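Long-range contact in penicillin-binding protein 2 (Pbp2) (Helicobacter pylori, PDB 5LP5), which is thought to cross-link peptidoglycan as a penicillin-binding transpeptidase during cell-shape-determining wall synthesis, and forms a complex with MreC: residues K345-W349 and S366-Y372. Numbering follows the deposited sequence.
Sequences KFRDW and SVDVYFY
The second active-site motif of penicillin-binding transpeptidases, SxN in many relatives, probably corresponds here to Ser366-Val367-Asp368, against which the chain leaving a two-stranded antiparallel hairpin (338-340 with 345-347) packs. Ser366, at positive phi (51°), is the C-prime residue of the Schellman motif that ends helix 359-364; Val367 is extended, and the chain then turns into helix 369-377, with Tyr372 N hydrogen-bonded to Asp368 O (3.0 Å). After the strand, Asp348 stays extended before Trp349 turns to helical angles. The CA atoms lie 5.1 Å apart at Asp348-Asp368 and 7.6 Å at Phe346-Tyr372, so the segments diverge toward the hairpin. There Tyr372 (chi1 m) fills the gap: Phe346 CB makes a CH-pi contact 3.9 Å from the centroid of the Tyr372 ring, and the edge of the Phe346 ring points toward the same ring's face, with centroids 5.8 Å apart and planes at 55°. Tyr372 OH donates to Arg347 O at 3.1 Å. Ser366 OG hydrogen-bonds Ser311 and Asp368 OD1 forms a salt bridge with Lys314; Ser311 and Lys314 are probably the SxxK serine and lysine. Asp368 OD2 lies 3.1 Å from Trp349 N. Trp349 (chi1 p) brings NE1 to 2.6 Å from Ser366 O. Asp348 (chi1 t) reaches the backbone of the motif: its OD2 accepts from Asp368 N at 3.1 Å, with an N-H...O angle of 159°.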
ATOM      1  N   LYS A 345      28.724 -26.484 -49.726  1.00 90.97           N
ATOM      2  CA  LYS A 345      27.949 -25.446 -50.415  1.00 95.50           C
ATOM      3  C   LYS A 345      27.091 -24.634 -49.446  1.00 98.04           C
ATOM      4  O   LYS A 345      26.299 -25.187 -48.678  1.00 98.21           O
ATOM      5  CB  LYS A 345      27.013 -26.062 -51.456  1.00 96.05           C
ATOM      6  CG  LYS A 345      27.728 -26.786 -52.588  1.00 99.41           C
ATOM      7  CD  LYS A 345      26.768 -27.370 -53.605  1.00 96.27           C
ATOM      8  CE  LYS A 345      27.424 -28.515 -54.357  1.00 93.89           C
ATOM      9  NZ  LYS A 345      26.425 -29.250 -55.175  1.00 96.37           N
ATOM     10  N   PHE A 346      27.231 -23.314 -49.523  1.00 99.41           N
ATOM     11  CA  PHE A 346      26.521 -22.397 -48.627  1.00 95.14           C
ATOM     12  C   PHE A 346      25.300 -21.793 -49.322  1.00 90.91           C
ATOM     13  O   PHE A 346      25.410 -20.957 -50.234  1.00 89.44           O
ATOM     14  CB  PHE A 346      27.462 -21.306 -48.127  1.00 94.89           C
ATOM     15  CG  PHE A 346      28.577 -21.827 -47.275  1.00 95.69           C
ATOM     16  CD1 PHE A 346      29.718 -22.356 -47.862  1.00 93.90           C
ATOM     17  CD2 PHE A 346      28.480 -21.812 -45.894  1.00 94.65           C
ATOM     18  CE1 PHE A 346      30.749 -22.849 -47.089  1.00 93.03           C
ATOM     19  CE2 PHE A 346      29.508 -22.306 -45.113  1.00 96.75           C
ATOM     20  CZ  PHE A 346      30.644 -22.827 -45.712  1.00 95.43           C
ATOM     21  N   ARG A 347      24.130 -22.221 -48.864  1.00 87.14           N
ATOM     22  CA  ARG A 347      22.895 -22.022 -49.602  1.00 86.86           C
ATOM     23  C   ARG A 347      22.160 -20.737 -49.210  1.00 82.15           C
ATOM     24  O   ARG A 347      22.161 -20.339 -48.045  1.00 78.50           O
ATOM     25  CB  ARG A 347      21.994 -23.235 -49.391  1.00 89.59           C
ATOM     26  CG  ARG A 347      22.692 -24.542 -49.724  1.00 92.34           C
ATOM     27  CD  ARG A 347      21.797 -25.738 -49.457  1.00 92.27           C
ATOM     28  NE  ARG A 347      22.265 -26.888 -50.218  1.00 93.33           N
ATOM     29  CZ  ARG A 347      21.969 -27.122 -51.494  1.00 94.94           C
ATOM     30  NH1 ARG A 347      21.187 -26.300 -52.184  1.00 99.30           N
ATOM     31  NH2 ARG A 347      22.458 -28.193 -52.087  1.00 96.19           N
ATOM     32  N   ASP A 348      21.552 -20.102 -50.216  1.00 79.34           N
ATOM     33  CA  ASP A 348      20.700 -18.919 -50.049  1.00 74.28           C
ATOM     34  C   ASP A 348      19.296 -19.378 -49.682  1.00 72.38           C
ATOM     35  O   ASP A 348      18.888 -20.478 -50.044  1.00 73.66           O
ATOM     36  CB  ASP A 348      20.680 -18.085 -51.341  1.00 73.27           C
ATOM     37  CG  ASP A 348      19.956 -16.766 -51.188  1.00 71.94           C
ATOM     38  OD1 ASP A 348      18.720 -16.784 -50.963  1.00 70.84           O
ATOM     39  OD2 ASP A 348      20.634 -15.715 -51.312  1.00 69.29           O
ATOM     40  N   TRP A 349      18.566 -18.542 -48.953  1.00 70.53           N
ATOM     41  CA  TRP A 349      17.312 -18.983 -48.333  1.00 70.97           C
ATOM     42  C   TRP A 349      16.248 -19.422 -49.350  1.00 74.87           C
ATOM     43  O   TRP A 349      15.440 -20.302 -49.048  1.00 75.16           O
ATOM     44  CB  TRP A 349      16.750 -17.930 -47.356  1.00 66.81           C
ATOM     45  CG  TRP A 349      16.420 -16.621 -48.007  1.00 65.99           C
ATOM     46  CD1 TRP A 349      17.277 -15.590 -48.258  1.00 64.56           C
ATOM     47  CD2 TRP A 349      15.140 -16.205 -48.497  1.00 65.17           C
ATOM     48  NE1 TRP A 349      16.617 -14.567 -48.877  1.00 64.04           N
ATOM     49  CE2 TRP A 349      15.305 -14.921 -49.046  1.00 66.21           C
ATOM     50  CE3 TRP A 349      13.873 -16.804 -48.542  1.00 66.62           C
ATOM     51  CZ2 TRP A 349      14.243 -14.213 -49.628  1.00 69.42           C
ATOM     52  CZ3 TRP A 349      12.812 -16.095 -49.115  1.00 67.12           C
ATOM     53  CH2 TRP A 349      13.007 -14.820 -49.653  1.00 68.30           C
ATOM     54  N   SER A 366      16.961  -9.631 -48.141  1.00 92.69           N
ATOM     55  CA  SER A 366      17.498 -10.559 -47.143  1.00 88.36           C
ATOM     56  C   SER A 366      18.323 -11.611 -47.886  1.00 87.98           C
ATOM     57  O   SER A 366      18.142 -12.807 -47.671  1.00 91.26           O
ATOM     58  CB  SER A 366      16.353 -11.196 -46.327  1.00 90.15           C
ATOM     59  OG  SER A 366      16.810 -11.922 -45.197  1.00 87.48           O
ATOM     60  N   VAL A 367      19.212 -11.150 -48.773  1.00 85.19           N
ATOM     61  CA  VAL A 367      20.030 -12.032 -49.613  1.00 85.64           C
ATOM     62  C   VAL A 367      21.247 -12.542 -48.845  1.00 84.68           C
ATOM     63  O   VAL A 367      21.918 -11.778 -48.149  1.00 85.75           O
ATOM     64  CB  VAL A 367      20.528 -11.326 -50.890  1.00 87.25           C
ATOM     65  CG1 VAL A 367      21.434 -12.235 -51.703  1.00 91.23           C
ATOM     66  CG2 VAL A 367      19.363 -10.890 -51.743  1.00 86.39           C
ATOM     67  N   ASP A 368      21.532 -13.835 -48.999  1.00 77.83           N
ATOM     68  CA  ASP A 368      22.567 -14.498 -48.219  1.00 69.95           C
ATOM     69  C   ASP A 368      23.929 -14.461 -48.920  1.00 70.58           C
ATOM     70  O   ASP A 368      24.953 -14.237 -48.265  1.00 70.39           O
ATOM     71  CB  ASP A 368      22.147 -15.941 -47.913  1.00 64.95           C
ATOM     72  CG  ASP A 368      21.006 -16.031 -46.877  1.00 61.80           C
ATOM     73  OD1 ASP A 368      20.842 -15.120 -46.046  1.00 58.47           O
ATOM     74  OD2 ASP A 368      20.263 -17.025 -46.870  1.00 57.40           O
ATOM     75  N   VAL A 369      23.946 -14.666 -50.238  1.00 68.61           N
ATOM     76  CA  VAL A 369      25.219 -14.868 -50.958  1.00 67.70           C
ATOM     77  C   VAL A 369      26.129 -13.639 -51.005  1.00 64.28           C
ATOM     78  O   VAL A 369      27.351 -13.783 -50.962  1.00 58.98           O
ATOM     79  CB  VAL A 369      24.999 -15.426 -52.387  1.00 68.82           C
ATOM     80  CG1 VAL A 369      26.296 -15.412 -53.191  1.00 69.23           C
ATOM     81  CG2 VAL A 369      24.463 -16.848 -52.312  1.00 70.51           C
ATOM     82  N   TYR A 370      25.550 -12.442 -51.091  1.00 62.47           N
ATOM     83  CA  TYR A 370      26.352 -11.219 -51.066  1.00 63.25           C
ATOM     84  C   TYR A 370      27.298 -11.244 -49.861  1.00 64.24           C
ATOM     85  O   TYR A 370      28.474 -10.886 -49.973  1.00 63.40           O
ATOM     86  CB  TYR A 370      25.446  -9.988 -51.008  1.00 61.92           C
ATOM     87  CG  TYR A 370      26.173  -8.661 -50.865  1.00 62.95           C
ATOM     88  CD1 TYR A 370      26.601  -7.951 -51.984  1.00 66.18           C
ATOM     89  CD2 TYR A 370      26.426  -8.114 -49.612  1.00 63.37           C
ATOM     90  CE1 TYR A 370      27.240  -6.721 -51.860  1.00 68.87           C
ATOM     91  CE2 TYR A 370      27.065  -6.888 -49.468  1.00 63.97           C
ATOM     92  CZ  TYR A 370      27.469  -6.188 -50.593  1.00 67.57           C
ATOM     93  OH  TYR A 370      28.113  -4.967 -50.462  1.00 67.56           O
ATOM     94  N   PHE A 371      26.761 -11.690 -48.722  1.00 63.99           N
ATOM     95  CA  PHE A 371      27.489 -11.733 -47.451  1.00 59.81           C
ATOM     96  C   PHE A 371      28.384 -12.949 -47.384  1.00 59.37           C
ATOM     97  O   PHE A 371      29.466 -12.882 -46.818  1.00 60.30           O
ATOM     98  CB  PHE A 371      26.517 -11.693 -46.257  1.00 56.87           C
ATOM     99  CG  PHE A 371      25.665 -10.450 -46.227  1.00 56.57           C
ATOM    100  CD1 PHE A 371      26.176  -9.253 -45.741  1.00 55.43           C
ATOM    101  CD2 PHE A 371      24.371 -10.468 -46.711  1.00 53.90           C
ATOM    102  CE1 PHE A 371      25.411  -8.106 -45.729  1.00 53.69           C
ATOM    103  CE2 PHE A 371      23.609  -9.323 -46.703  1.00 52.87           C
ATOM    104  CZ  PHE A 371      24.128  -8.140 -46.218  1.00 52.24           C
ATOM    105  N   TYR A 372      27.950 -14.058 -47.963  1.00 60.39           N
ATOM    106  CA  TYR A 372      28.836 -15.212 -48.109  1.00 64.37           C
ATOM    107  C   TYR A 372      30.121 -14.831 -48.865  1.00 68.78           C
ATOM    108  O   TYR A 372      31.231 -15.157 -48.441  1.00 70.83           O
ATOM    109  CB  TYR A 372      28.138 -16.372 -48.839  1.00 64.81           C
ATOM    110  CG  TYR A 372      27.055 -17.107 -48.056  1.00 63.63           C
ATOM    111  CD1 TYR A 372      27.173 -17.332 -46.682  1.00 64.59           C
ATOM    112  CD2 TYR A 372      25.930 -17.615 -48.706  1.00 63.49           C
ATOM    113  CE1 TYR A 372      26.187 -18.007 -45.980  1.00 64.28           C
ATOM    114  CE2 TYR A 372      24.946 -18.296 -48.010  1.00 63.35           C
ATOM    115  CZ  TYR A 372      25.081 -18.490 -46.650  1.00 64.14           C
ATOM    116  OH  TYR A 372      24.101 -19.158 -45.960  1.00 63.86           O
TER